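ComZ (Thermus thermophilus, PDB 6QVI) is a competence-associated pilin that probably serves as a DNA receptor at the pilus tip, joining a pseudopilin-like domain to a beta-solenoid domain. Local coordinates at residues Val160-Pro166 / Ser211-Tyr216; Ser224-Pro230 / Arg255-Cys261; Gly240-Ile246 / Met265-Asp269; Leu270-Pro274 / Arg512-Pro516. All coordinates share one frame. Numbering follows the deposited sequence.

Contact 1. Residues Val160-Pro166 / Ser211-Tyr216; sequences VYVVGNP and SLRVQY
Strands 160-162 and 212-214 run parallel (5°, axes 4.7 Å apart) as neighbouring rungs of a beta-solenoid. Extended backbones pair Val-160 with Leu-212, Tyr-161 with Arg-213 and Val-162 with Val-214. The hydrogen bonds follow the parallel ladder: Val-160 N to Ser-211 O (3.1 Å), Arg-213 N to Val-160 O (3.3 Å, weak), Val-162 N to Arg-213 O (2.8 Å) and Gln-215 N to Val-162 O (3.1 Å). A fifth runs from Tyr-216 N to Val-163 O (2.8 Å). At Gly-164 (phi/psi 91/-174°) a CB would collide with Tyr-216 O.

Apolar contacts join Val-160 CG2 to Leu-212 CD1 (3.4 Å) and Val-162 CB to Val-214 CG2 (4.0 Å) on one face, where Ile-219 also packs. The other face carries Tyr-161 (chi1 t), stacked on Phe-140, and Arg-213, salt-bridged to Asp-269. Pro-166 CA lies 3.7 Å from the centroid of the Tyr-216 ring, a CH-pi contact. Aliphatics on one face, with an aromatic and a charge on the other, suggest a hydrophobic interior; backbone bonds join the rungs.

Contact 2. Residues Ser224-Pro230 / Arg255-Cys261; sequences STQIGEP and RNNKGVC
An irregular loop, 255-261, lies against strand 226-227 of the beta-solenoid, joined to it by one backbone bridge. Ile-227 forms that bridge, opposite Val-260 (CA to CA 4.8 Å). Its N donates to Gly-259 O (3.3 Å), while its O accepts from Cys-261 N (2.9 Å), so the two chains advance in the same direction. With chi1 m and chi2 t, Ile-227 places CD1 3.6 Å from Val-260 CG1, and both residues touch Val-221, as suits branched apolar side chains in a core.

Cys-261 (chi1 m), the most covered residue, points toward the other segment and is disulfide-bonded to Cys-254, which ties the loop across its type II turn, Arg-255 to Lys-258. Gly-228 sits alongside at phi/psi 82/168°; any CB there would strike Cys-261 O. Pro-230, a rigid ring with no NH to satisfy, closes the edge: its CG is 3.7 Å from Asn-256 CA, and its CD is 3.8 Å from Cys-261 SG.

Contact 3. Residues Gly240-Ile246 / Met265-Asp269; sequences GRGAQDI and MGGFD
A surface contact made largely by backbone joins the loop that follows strand 237-239 to strand 265-266 and the chain just beyond it. One hydrogen bond crosses, Phe-268 N to Gly-240 O, short and nearly straight at 2.8 Å and 171°. Around it glycines meet closely: the CA atoms of Gly-242 and Gly-267 are 3.5 Å apart. A CB on Gly-267 would clash with Gly-242 N and Gly-240 O, and Gly-242, at phi/psi 149/-177°, adopts angles that a side chain would obstruct.

Strands 237-239 and 265-266 are parallel rungs of the beta-solenoid, and loop 240-246 leads on to strand 246-247, probably at a corner of the coil. It folds through a 3-10 turn at 243-244, braced by Arg-241 N to Asp-245 OD1 (3.0 Å). The Arg-241 side chain salt-bridges Asp-170 and, weakly, Asp-245 (NE to OD1 3.5 Å). Past the turn, Ile-246 (chi1 m, chi2 t) points toward the strand, and its CD1 packs 3.5 Å from CG of the unbranched Met-265.

Contact 4. Residues Leu270-Pro274 / Arg512-Pro516; sequences LSDPP and RGGKP
Leu-270, extended with chi1 m and chi2 t, opens the segment by pointing toward residues 512-516; its CD2 stands 4.0 Å from Gly-513 O, and its apolar end also rests on Tyr-161. Next, Ser-271 takes part through its backbone: its O is 3.6 Å from Gly-514 CA in a CA-H...O contact, and only 2.9 Å from Gly-513 O. Asp-272 then turns the chain in a left-handed conformation (phi/psi 51/57°), bringing its own O to 2.9 Å from Gly-513 O as well. These are acceptors facing acceptors, so no hydrogen bond results. The carboxylate of Asp-272 (chi1 m) lies over the base of Lys-515, with OD1 3.6 Å from CB, while the lysine amine leads away. Pro-273 directs its ring away, onto Phe-268 and Tyr-161. Pro-274 turns back toward the partner, and its CD comes within 3.1 Å of Arg-512 O; the two prolines, lacking NH groups, can donate nothing.

A CB on Gly-513 would be tight, 3.3 Å from Leu-270 CD2; the nearest CA pair is Asp-272 and Gly-514, at 4.9 Å. Backbone hydrogen bonds tie Gly-513 to Asp-133 and Gly-514 to Ser-132. Segment 270-274 follows solenoid strand 265-266, whereas 512-516 leads into strand 517-529, which pairs with strand 120-130, consistent with a junction between the beta-solenoid and pseudopilin-like domains.

Contacts 1 and 3 lie closest, their centres 10 Å apart, and both reach the same sheet, with strand 237-239 between strands 212-214 and 265-266: Arg-213 NH1 meets Asp-269 OD2 in a salt bridge (2.6 Å), and Val-214 O is 2.9 Å from Gly-240 N, a probable hydrogen bond. Contact 2 touches contact 1 through Leu-212 CD2 to Ile-227 CD1 (3.7 Å), and its segments alternate in sequence with those of contact 3. Contact 4 follows on directly from contact 3, with Phe-268 CZ 3.4 Å from Pro-273 CB, and Tyr-161 OH of contact 1 lies 3.7 Å from the same CB. Contacts 2 and 4, with centres 29 Å apart, do not touch.

Contact 1. Residues Val160-Pro166 / Ser211-Tyr216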
loop_
_atom_site.group_PDB
_atom_site.type_symbol
_atom_site.label_atom_id
_atom_site.label_comp_id
_atom_site.label_asym_id
_atom_site.label_seq_id
_atom_site.Cartn_x
_atom_site.Cartn_y
_atom_site.Cartn_z
ATOM N N VAL A 160 -4.688 -7.104 7.414
ATOM C CA VAL A 160 -3.727 -8.170 7.326
ATOM C C VAL A 160 -4.081 -8.976 6.092
ATOM O O VAL A 160 -5.141 -9.493 5.999
ATOM C CB VAL A 160 -3.593 -9.077 8.559
ATOM C CG1 VAL A 160 -4.226 -8.521 9.789
ATOM C CG2 VAL A 160 -4.087 -10.458 8.288
ATOM N N TYR A 161 -3.178 -9.043 5.132
ATOM C CA TYR A 161 -3.366 -9.768 3.898
ATOM C C TYR A 161 -2.453 -10.949 3.947
ATOM O O TYR A 161 -1.330 -10.819 4.301
ATOM C CB TYR A 161 -2.961 -8.860 2.742
ATOM C CG TYR A 161 -3.151 -9.379 1.329
ATOM C CD1 TYR A 161 -2.486 -10.472 0.879
ATOM C CD2 TYR A 161 -3.948 -8.717 0.435
ATOM C CE1 TYR A 161 -2.644 -10.923 -0.398
ATOM C CE2 TYR A 161 -4.100 -9.158 -0.846
ATOM C CZ TYR A 161 -3.445 -10.264 -1.249
ATOM O OH TYR A 161 -3.583 -10.718 -2.511
ATOM N N VAL A 162 -2.945 -12.121 3.633
ATOM C CA VAL A 162 -2.111 -13.280 3.639
ATOM C C VAL A 162 -2.278 -13.931 2.300
ATOM O O VAL A 162 -3.370 -14.025 1.830
ATOM C CB VAL A 162 -2.584 -14.248 4.698
ATOM C CG1 VAL A 162 -1.764 -15.499 4.658
ATOM C CG2 VAL A 162 -2.484 -13.618 6.050
ATOM N N VAL A 163 -1.211 -14.372 1.660
ATOM C CA VAL A 163 -1.406 -15.010 0.378
ATOM C C VAL A 163 -1.701 -16.491 0.471
ATOM O O VAL A 163 -2.603 -16.949 -0.168
ATOM C CB VAL A 163 -0.383 -14.613 -0.706
ATOM C CG1 VAL A 163 0.477 -13.477 -0.279
ATOM C CG2 VAL A 163 0.425 -15.761 -1.220
ATOM N N GLY A 164 -0.991 -17.240 1.289
ATOM C CA GLY A 164 -1.269 -18.649 1.408
ATOM C C GLY A 164 -0.492 -19.529 0.471
ATOM O O GLY A 164 0.366 -19.062 -0.221
ATOM N N ASN A 165 -0.806 -20.811 0.450
ATOM C CA ASN A 165 -0.122 -21.749 -0.413
ATOM C C ASN A 165 -1.069 -22.251 -1.463
ATOM O O ASN A 165 -1.869 -23.112 -1.212
ATOM C CB ASN A 165 0.397 -22.908 0.412
ATOM C CG ASN A 165 0.962 -24.023 -0.425
ATOM O OD1 ASN A 165 1.006 -23.954 -1.641
ATOM N ND2 ASN A 165 1.406 -25.061 0.235
ATOM N N PRO A 166 -0.899 -21.783 -2.681
ATOM C CA PRO A 166 -1.776 -22.117 -3.785
ATOM C C PRO A 166 -1.916 -23.585 -4.008
ATOM O O PRO A 166 -2.917 -23.987 -4.562
ATOM C CB PRO A 166 -1.091 -21.480 -4.968
ATOM C CG PRO A 166 0.331 -21.499 -4.601
ATOM C CD PRO A 166 0.362 -21.211 -3.146
ATOM N N SER A 211 -8.924 -4.634 6.566
ATOM C CA SER A 211 -9.659 -5.765 6.010
ATOM C C SER A 211 -8.802 -6.992 6.236
ATOM O O SER A 211 -7.589 -6.889 6.428
ATOM C CB SER A 211 -10.002 -5.599 4.519
ATOM O OG SER A 211 -8.917 -5.049 3.801
ATOM N N LEU A 212 -9.438 -8.152 6.194
ATOM C CA LEU A 212 -8.731 -9.424 6.253
ATOM C C LEU A 212 -8.891 -10.139 4.926
ATOM O O LEU A 212 -9.981 -10.597 4.601
ATOM C CB LEU A 212 -9.271 -10.281 7.398
ATOM C CG LEU A 212 -8.665 -11.651 7.689
ATOM C CD1 LEU A 212 -7.217 -11.610 7.467
ATOM C CD2 LEU A 212 -8.983 -12.124 9.104
ATOM N N ARG A 213 -7.804 -10.283 4.185
ATOM C CA ARG A 213 -7.842 -10.975 2.911
ATOM C C ARG A 213 -6.875 -12.148 2.954
ATOM O O ARG A 213 -5.709 -11.994 3.342
ATOM C CB ARG A 213 -7.491 -10.049 1.740
ATOM C CG ARG A 213 -8.479 -8.905 1.502
ATOM C CD ARG A 213 -8.282 -8.224 0.139
ATOM N NE ARG A 213 -8.231 -6.772 0.282
ATOM C CZ ARG A 213 -9.068 -5.925 -0.304
ATOM N NH1 ARG A 213 -10.040 -6.385 -1.076
ATOM N NH2 ARG A 213 -8.934 -4.616 -0.117
ATOM N N VAL A 214 -7.330 -13.274 2.475
ATOM C CA VAL A 214 -6.511 -14.425 2.404
ATOM C C VAL A 214 -6.768 -15.015 1.067
ATOM O O VAL A 214 -7.792 -15.566 0.846
ATOM C CB VAL A 214 -6.908 -15.439 3.435
ATOM C CG1 VAL A 214 -6.284 -16.757 3.105
ATOM C CG2 VAL A 214 -6.483 -14.980 4.792
ATOM N N GLN A 215 -5.821 -14.901 0.171
ATOM C CA GLN A 215 -6.010 -15.420 -1.145
ATOM C C GLN A 215 -6.090 -16.909 -1.262
ATOM O O GLN A 215 -6.875 -17.396 -2.024
ATOM C CB GLN A 215 -4.947 -14.915 -2.073
ATOM C CG GLN A 215 -4.883 -15.734 -3.325
ATOM C CD GLN A 215 -3.906 -15.198 -4.320
ATOM O OE1 GLN A 215 -3.036 -14.431 -3.984
ATOM N NE2 GLN A 215 -4.048 -15.605 -5.555
ATOM N N TYR A 216 -5.268 -17.652 -0.555
ATOM C CA TYR A 216 -5.353 -19.094 -0.652
ATOM C C TYR A 216 -5.446 -19.708 0.708
ATOM O O TYR A 216 -4.545 -19.592 1.476
ATOM C CB TYR A 216 -4.126 -19.680 -1.322
ATOM C CG TYR A 216 -3.980 -19.382 -2.781
ATOM C CD1 TYR A 216 -4.898 -19.813 -3.691
ATOM C CD2 TYR A 216 -2.905 -18.691 -3.243
ATOM C CE1 TYR A 216 -4.754 -19.538 -5.021
ATOM C CE2 TYR A 216 -2.758 -18.413 -4.564
ATOM C CZ TYR A 216 -3.688 -18.833 -5.444
ATOM O OH TYR A 216 -3.529 -18.548 -6.761
#

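Contact 2. Residues Ser224-Pro230 / Arg255-Cys261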
loop_
_atom_site.group_PDB
_atom_site.type_symbol
_atom_site.label_atom_id
_atom_site.label_comp_id
_atom_site.label_asym_id
_atom_site.label_seq_id
_atom_site.Cartn_x
_atom_site.Cartn_y
_atom_site.Cartn_z
ATOM N N SER A 224 -12.603 -14.899 22.014
ATOM C CA SER A 224 -11.885 -13.681 22.434
ATOM C C SER A 224 -11.022 -13.084 21.322
ATOM O O SER A 224 -10.487 -11.978 21.487
ATOM C CB SER A 224 -11.024 -13.894 23.694
ATOM O OG SER A 224 -9.848 -14.624 23.402
ATOM N N THR A 225 -10.950 -13.723 20.165
ATOM C CA THR A 225 -10.338 -13.120 18.994
ATOM C C THR A 225 -11.214 -11.948 18.560
ATOM O O THR A 225 -12.421 -11.919 18.823
ATOM C CB THR A 225 -10.220 -14.165 17.885
ATOM O OG1 THR A 225 -9.212 -15.108 18.249
ATOM C CG2 THR A 225 -9.843 -13.545 16.539
ATOM N N GLN A 226 -10.613 -10.940 17.947
ATOM C CA GLN A 226 -11.394 -9.743 17.664
ATOM C C GLN A 226 -10.944 -9.191 16.310
ATOM O O GLN A 226 -9.879 -8.577 16.175
ATOM C CB GLN A 226 -11.223 -8.762 18.816
ATOM C CG GLN A 226 -12.193 -7.628 18.895
ATOM C CD GLN A 226 -11.968 -6.816 20.160
ATOM O OE1 GLN A 226 -11.139 -7.184 21.006
ATOM N NE2 GLN A 226 -12.776 -5.774 20.351
ATOM N N ILE A 227 -11.755 -9.450 15.297
ATOM C CA ILE A 227 -11.551 -8.893 13.969
ATOM C C ILE A 227 -12.544 -7.743 13.912
ATOM O O ILE A 227 -13.731 -7.932 13.670
ATOM C CB ILE A 227 -11.762 -9.929 12.871
ATOM C CG1 ILE A 227 -10.664 -10.998 12.959
ATOM C CG2 ILE A 227 -11.722 -9.265 11.528
ATOM C CD1 ILE A 227 -10.959 -12.260 12.176
ATOM N N GLY A 228 -12.066 -6.548 14.222
ATOM C CA GLY A 228 -12.919 -5.389 14.288
ATOM C C GLY A 228 -13.616 -5.336 15.631
ATOM O O GLY A 228 -13.639 -6.298 16.406
ATOM N N GLU A 229 -14.224 -4.189 15.897
ATOM C CA GLU A 229 -14.986 -3.948 17.103
ATOM C C GLU A 229 -16.429 -3.650 16.730
ATOM O O GLU A 229 -16.686 -3.144 15.635
ATOM C CB GLU A 229 -14.411 -2.776 17.906
ATOM C CG GLU A 229 -13.171 -3.124 18.707
ATOM C CD GLU A 229 -12.472 -1.901 19.268
ATOM O OE1 GLU A 229 -12.291 -0.924 18.508
ATOM O OE2 GLU A 229 -12.139 -1.906 20.478
ATOM N N PRO A 230 -17.394 -3.957 17.614
ATOM C CA PRO A 230 -18.791 -3.625 17.311
ATOM C C PRO A 230 -18.962 -2.197 16.825
ATOM O O PRO A 230 -19.681 -1.962 15.841
ATOM C CB PRO A 230 -19.479 -3.859 18.660
ATOM C CG PRO A 230 -18.673 -4.943 19.296
ATOM C CD PRO A 230 -17.274 -4.666 18.904
ATOM N N ARG A 255 -20.012 -9.373 19.310
ATOM C CA ARG A 255 -20.080 -8.803 20.644
ATOM C C ARG A 255 -18.699 -8.265 21.023
ATOM O O ARG A 255 -17.693 -8.537 20.363
ATOM C CB ARG A 255 -20.605 -9.840 21.648
ATOM C CG ARG A 255 -19.537 -10.614 22.416
ATOM C CD ARG A 255 -20.156 -11.774 23.160
ATOM N NE ARG A 255 -21.180 -12.420 22.353
ATOM C CZ ARG A 255 -21.764 -13.569 22.672
ATOM N NH1 ARG A 255 -21.438 -14.203 23.788
ATOM N NH2 ARG A 255 -22.681 -14.086 21.868
ATOM N N ASN A 256 -18.661 -7.468 22.084
ATOM C CA ASN A 256 -17.471 -6.675 22.373
ATOM C C ASN A 256 -16.331 -7.536 22.918
ATOM O O ASN A 256 -16.512 -8.270 23.900
ATOM C CB ASN A 256 -17.819 -5.558 23.346
ATOM C CG ASN A 256 -17.345 -4.219 22.854
ATOM O OD1 ASN A 256 -16.173 -4.064 22.501
ATOM N ND2 ASN A 256 -18.253 -3.246 22.797
ATOM N N ASN A 257 -15.162 -7.439 22.277
ATOM C CA ASN A 257 -14.015 -8.228 22.668
ATOM C C ASN A 257 -14.278 -9.706 22.285
ATOM O O ASN A 257 -13.884 -10.653 22.960
ATOM C CB ASN A 257 -13.689 -7.972 24.154
ATOM C CG ASN A 257 -12.813 -9.022 24.844
ATOM O OD1 ASN A 257 -13.365 -9.896 25.519
ATOM N ND2 ASN A 257 -11.489 -8.999 24.619
ATOM N N LYS A 258 -14.965 -9.894 21.152
ATOM C CA LYS A 258 -15.127 -11.242 20.605
ATOM C C LYS A 258 -15.602 -11.162 19.160
ATOM O O LYS A 258 -16.125 -10.136 18.703
ATOM C CB LYS A 258 -16.112 -12.086 21.429
ATOM C CG LYS A 258 -15.833 -13.576 21.317
ATOM C CD LYS A 258 -16.954 -14.385 21.936
ATOM C CE LYS A 258 -16.425 -15.597 22.711
ATOM N NZ LYS A 258 -16.288 -16.828 21.860
ATOM N N GLY A 259 -15.364 -12.255 18.425
ATOM C CA GLY A 259 -16.067 -12.496 17.166
ATOM C C GLY A 259 -15.539 -11.688 16.004
ATOM O O GLY A 259 -14.597 -10.893 16.123
ATOM N N VAL A 260 -16.177 -11.874 14.852
ATOM C CA VAL A 260 -15.793 -11.129 13.668
ATOM C C VAL A 260 -16.860 -10.056 13.437
ATOM O O VAL A 260 -18.048 -10.350 13.249
ATOM C CB VAL A 260 -15.537 -12.048 12.455
ATOM C CG1 VAL A 260 -14.453 -13.045 12.788
ATOM C CG2 VAL A 260 -16.757 -12.819 12.003
ATOM N N CYS A 261 -16.451 -8.794 13.581
ATOM C CA CYS A 261 -17.268 -7.627 13.283
ATOM C C CYS A 261 -16.920 -7.175 11.870
ATOM O O CYS A 261 -15.891 -6.531 11.639
ATOM C CB CYS A 261 -17.006 -6.542 14.314
ATOM S SG CYS A 261 -17.639 -6.971 15.905
#

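Contact 3. Residues Gly240-Ile246 / Met265-Asp269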
loop_
_atom_site.group_PDB
_atom_site.type_symbol
_atom_site.label_atom_id
_atom_site.label_comp_id
_atom_site.label_asym_id
_atom_site.label_seq_id
_atom_site.Cartn_x
_atom_site.Cartn_y
_atom_site.Cartn_z
ATOM N N GLY A 240 -10.282 -17.000 0.746
ATOM C CA GLY A 240 -10.324 -18.240 -0.026
ATOM C C GLY A 240 -11.448 -18.305 -1.060
ATOM O O GLY A 240 -11.780 -17.328 -1.738
ATOM N N ARG A 241 -12.049 -19.487 -1.168
ATOM C CA ARG A 241 -13.015 -19.827 -2.197
ATOM C C ARG A 241 -14.418 -19.317 -1.925
ATOM O O ARG A 241 -15.312 -19.598 -2.723
ATOM C CB ARG A 241 -13.039 -21.348 -2.390
ATOM C CG ARG A 241 -11.852 -21.800 -3.226
ATOM C CD ARG A 241 -11.565 -23.269 -3.146
ATOM N NE ARG A 241 -11.211 -23.616 -1.785
ATOM C CZ ARG A 241 -10.912 -24.838 -1.367
ATOM N NH1 ARG A 241 -10.888 -25.875 -2.214
ATOM N NH2 ARG A 241 -10.644 -25.009 -0.082
ATOM N N GLY A 242 -14.646 -18.573 -0.870
ATOM C CA GLY A 242 -15.998 -18.214 -0.501
ATOM C C GLY A 242 -16.138 -18.044 0.999
ATOM O O GLY A 242 -15.183 -18.157 1.754
ATOM N N ALA A 243 -17.367 -17.769 1.418
ATOM C CA ALA A 243 -17.637 -17.682 2.844
ATOM C C ALA A 243 -17.450 -19.016 3.571
ATOM O O ALA A 243 -17.363 -19.030 4.790
ATOM C CB ALA A 243 -19.058 -17.175 3.078
ATOM N N GLN A 244 -17.411 -20.128 2.828
ATOM C CA GLN A 244 -17.218 -21.457 3.406
ATOM C C GLN A 244 -15.901 -21.511 4.190
ATOM O O GLN A 244 -15.813 -22.186 5.233
ATOM C CB GLN A 244 -17.169 -22.514 2.326
ATOM C CG GLN A 244 -18.195 -22.392 1.252
ATOM C CD GLN A 244 -17.691 -21.519 0.145
ATOM O OE1 GLN A 244 -18.305 -20.515 -0.228
ATOM N NE2 GLN A 244 -16.544 -21.893 -0.389
ATOM N N ASP A 245 -14.852 -20.847 3.695
ATOM C CA ASP A 245 -13.519 -20.959 4.269
ATOM C C ASP A 245 -13.273 -19.965 5.394
ATOM O O ASP A 245 -12.121 -19.740 5.778
ATOM C CB ASP A 245 -12.456 -20.790 3.172
ATOM C CG ASP A 245 -12.559 -21.865 2.080
ATOM O OD1 ASP A 245 -12.067 -21.623 0.951
ATOM O OD2 ASP A 245 -13.142 -22.938 2.349
ATOM N N ILE A 246 -14.338 -19.381 5.932
ATOM C CA ILE A 246 -14.287 -18.580 7.144
ATOM C C ILE A 246 -14.944 -19.426 8.230
ATOM O O ILE A 246 -16.163 -19.437 8.358
ATOM C CB ILE A 246 -14.945 -17.211 6.921
ATOM C CG1 ILE A 246 -14.265 -16.524 5.733
ATOM C CG2 ILE A 246 -14.847 -16.342 8.140
ATOM C CD1 ILE A 246 -14.855 -15.196 5.372
ATOM N N MET A 265 -18.401 -10.275 4.044
ATOM C CA MET A 265 -17.755 -11.539 4.368
ATOM C C MET A 265 -17.996 -12.522 3.226
ATOM O O MET A 265 -19.093 -13.074 3.111
ATOM C CB MET A 265 -18.289 -12.089 5.675
ATOM C CG MET A 265 -17.819 -13.484 5.914
ATOM S SD MET A 265 -17.804 -14.040 7.619
ATOM C CE MET A 265 -18.758 -15.561 7.384
ATOM N N GLY A 266 -17.001 -12.683 2.353
ATOM C CA GLY A 266 -17.034 -13.743 1.361
ATOM C C GLY A 266 -15.682 -14.352 1.031
ATOM O O GLY A 266 -14.776 -14.362 1.870
ATOM N N GLY A 267 -15.464 -14.698 -0.235
ATOM C CA GLY A 267 -14.196 -15.256 -0.639
ATOM C C GLY A 267 -13.226 -14.154 -0.972
ATOM O O GLY A 267 -13.503 -12.973 -0.780
ATOM N N PHE A 268 -12.043 -14.555 -1.420
ATOM C CA PHE A 268 -11.019 -13.591 -1.798
ATOM C C PHE A 268 -11.576 -12.725 -2.918
ATOM O O PHE A 268 -12.083 -13.243 -3.926
ATOM C CB PHE A 268 -9.763 -14.329 -2.246
ATOM C CG PHE A 268 -8.615 -13.435 -2.635
ATOM C CD1 PHE A 268 -7.852 -12.742 -1.684
ATOM C CD2 PHE A 268 -8.271 -13.315 -3.965
ATOM C CE1 PHE A 268 -6.760 -11.965 -2.087
ATOM C CE2 PHE A 268 -7.207 -12.521 -4.368
ATOM C CZ PHE A 268 -6.458 -11.845 -3.444
ATOM N N ASP A 269 -11.566 -11.415 -2.693
ATOM C CA ASP A 269 -12.270 -10.436 -3.523
ATOM C C ASP A 269 -11.357 -9.674 -4.477
ATOM O O ASP A 269 -11.525 -8.468 -4.657
ATOM C CB ASP A 269 -12.997 -9.459 -2.626
ATOM C CG ASP A 269 -12.046 -8.579 -1.881
ATOM O OD1 ASP A 269 -10.968 -9.071 -1.454
ATOM O OD2 ASP A 269 -12.380 -7.398 -1.709
#

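Contact 4. Residues Leu270-Pro274 / Arg512-Pro516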
loop_
_atom_site.group_PDB
_atom_site.type_symbol
_atom_site.label_atom_id
_atom_site.label_comp_id
_atom_site.label_asym_id
_atom_site.label_seq_id
_atom_site.Cartn_x
_atom_site.Cartn_y
_atom_site.Cartn_z
ATOM N N LEU A 270 -10.375 -10.314 -5.104
ATOM C CA LEU A 270 -9.488 -9.563 -5.977
ATOM C C LEU A 270 -9.162 -10.356 -7.229
ATOM O O LEU A 270 -8.855 -11.549 -7.170
ATOM C CB LEU A 270 -8.176 -9.204 -5.283
ATOM C CG LEU A 270 -8.096 -8.210 -4.125
ATOM C CD1 LEU A 270 -6.620 -8.096 -3.567
ATOM C CD2 LEU A 270 -8.651 -6.869 -4.508
ATOM N N SER A 271 -9.239 -9.676 -8.355
ATOM C CA SER A 271 -8.689 -10.140 -9.610
ATOM C C SER A 271 -7.323 -9.489 -9.756
ATOM O O SER A 271 -7.078 -8.403 -9.218
ATOM C CB SER A 271 -9.601 -9.785 -10.780
ATOM O OG SER A 271 -10.264 -8.547 -10.555
ATOM N N ASP A 272 -6.410 -10.191 -10.419
ATOM C CA ASP A 272 -5.030 -9.758 -10.559
ATOM C C ASP A 272 -4.438 -9.395 -9.192
ATOM O O ASP A 272 -4.001 -8.254 -8.979
ATOM C CB ASP A 272 -4.933 -8.576 -11.520
ATOM C CG ASP A 272 -5.669 -8.826 -12.828
ATOM O OD1 ASP A 272 -5.711 -7.911 -13.682
ATOM O OD2 ASP A 272 -6.233 -9.933 -12.991
ATOM N N PRO A 273 -4.463 -10.320 -8.258
ATOM C CA PRO A 273 -3.901 -9.973 -6.979
ATOM C C PRO A 273 -2.431 -10.190 -7.073
ATOM O O PRO A 273 -1.982 -11.062 -7.779
ATOM C CB PRO A 273 -4.510 -11.004 -6.083
ATOM C CG PRO A 273 -4.568 -12.201 -6.932
ATOM C CD PRO A 273 -4.842 -11.731 -8.313
ATOM N N PRO A 274 -1.681 -9.399 -6.340
ATOM C CA PRO A 274 -0.232 -9.370 -6.265
ATOM C C PRO A 274 0.319 -10.490 -5.477
ATOM O O PRO A 274 -0.241 -10.858 -4.489
ATOM C CB PRO A 274 0.027 -8.108 -5.491
ATOM C CG PRO A 274 -1.124 -8.010 -4.601
ATOM C CD PRO A 274 -2.286 -8.453 -5.409
ATOM N N ARG A 512 -0.599 -3.642 -5.430
ATOM C CA ARG A 512 -1.872 -3.208 -6.007
ATOM C C ARG A 512 -2.880 -4.351 -5.968
ATOM O O ARG A 512 -2.541 -5.507 -6.270
ATOM C CB ARG A 512 -1.711 -2.764 -7.470
ATOM C CG ARG A 512 -0.976 -1.448 -7.698
ATOM C CD ARG A 512 -0.742 -1.155 -9.203
ATOM N NE ARG A 512 0.539 -0.472 -9.422
ATOM C CZ ARG A 512 0.826 0.333 -10.448
ATOM N NH1 ARG A 512 -0.080 0.574 -11.396
ATOM N NH2 ARG A 512 2.034 0.901 -10.528
ATOM N N GLY A 513 -4.135 -4.001 -5.650
ATOM C CA GLY A 513 -5.211 -4.989 -5.652
ATOM C C GLY A 513 -5.554 -5.508 -7.042
ATOM O O GLY A 513 -5.758 -6.712 -7.232
ATOM N N GLY A 514 -5.578 -4.621 -8.040
ATOM C CA GLY A 514 -5.854 -5.047 -9.395
ATOM C C GLY A 514 -5.167 -4.111 -10.361
ATOM O O GLY A 514 -4.560 -3.117 -9.959
ATOM N N LYS A 515 -5.293 -4.428 -11.669
ATOM C CA LYS A 515 -4.677 -3.645 -12.742
ATOM C C LYS A 515 -5.537 -2.424 -13.092
ATOM O O LYS A 515 -6.760 -2.499 -13.045
ATOM C CB LYS A 515 -4.455 -4.518 -13.980
ATOM C CG LYS A 515 -2.971 -4.830 -14.212
ATOM C CD LYS A 515 -2.731 -5.850 -15.313
ATOM C CE LYS A 515 -1.359 -5.625 -15.962
ATOM N NZ LYS A 515 -1.239 -6.264 -17.301
ATOM N N PRO A 516 -4.922 -1.276 -13.387
ATOM C CA PRO A 516 -5.702 -0.082 -13.760
ATOM C C PRO A 516 -6.192 -0.125 -15.209
ATOM O O PRO A 516 -5.403 -0.284 -16.144
ATOM C CB PRO A 516 -4.714 1.065 -13.523
ATOM C CG PRO A 516 -3.318 0.422 -13.738
ATOM C CD PRO A 516 -3.468 -1.013 -13.293
#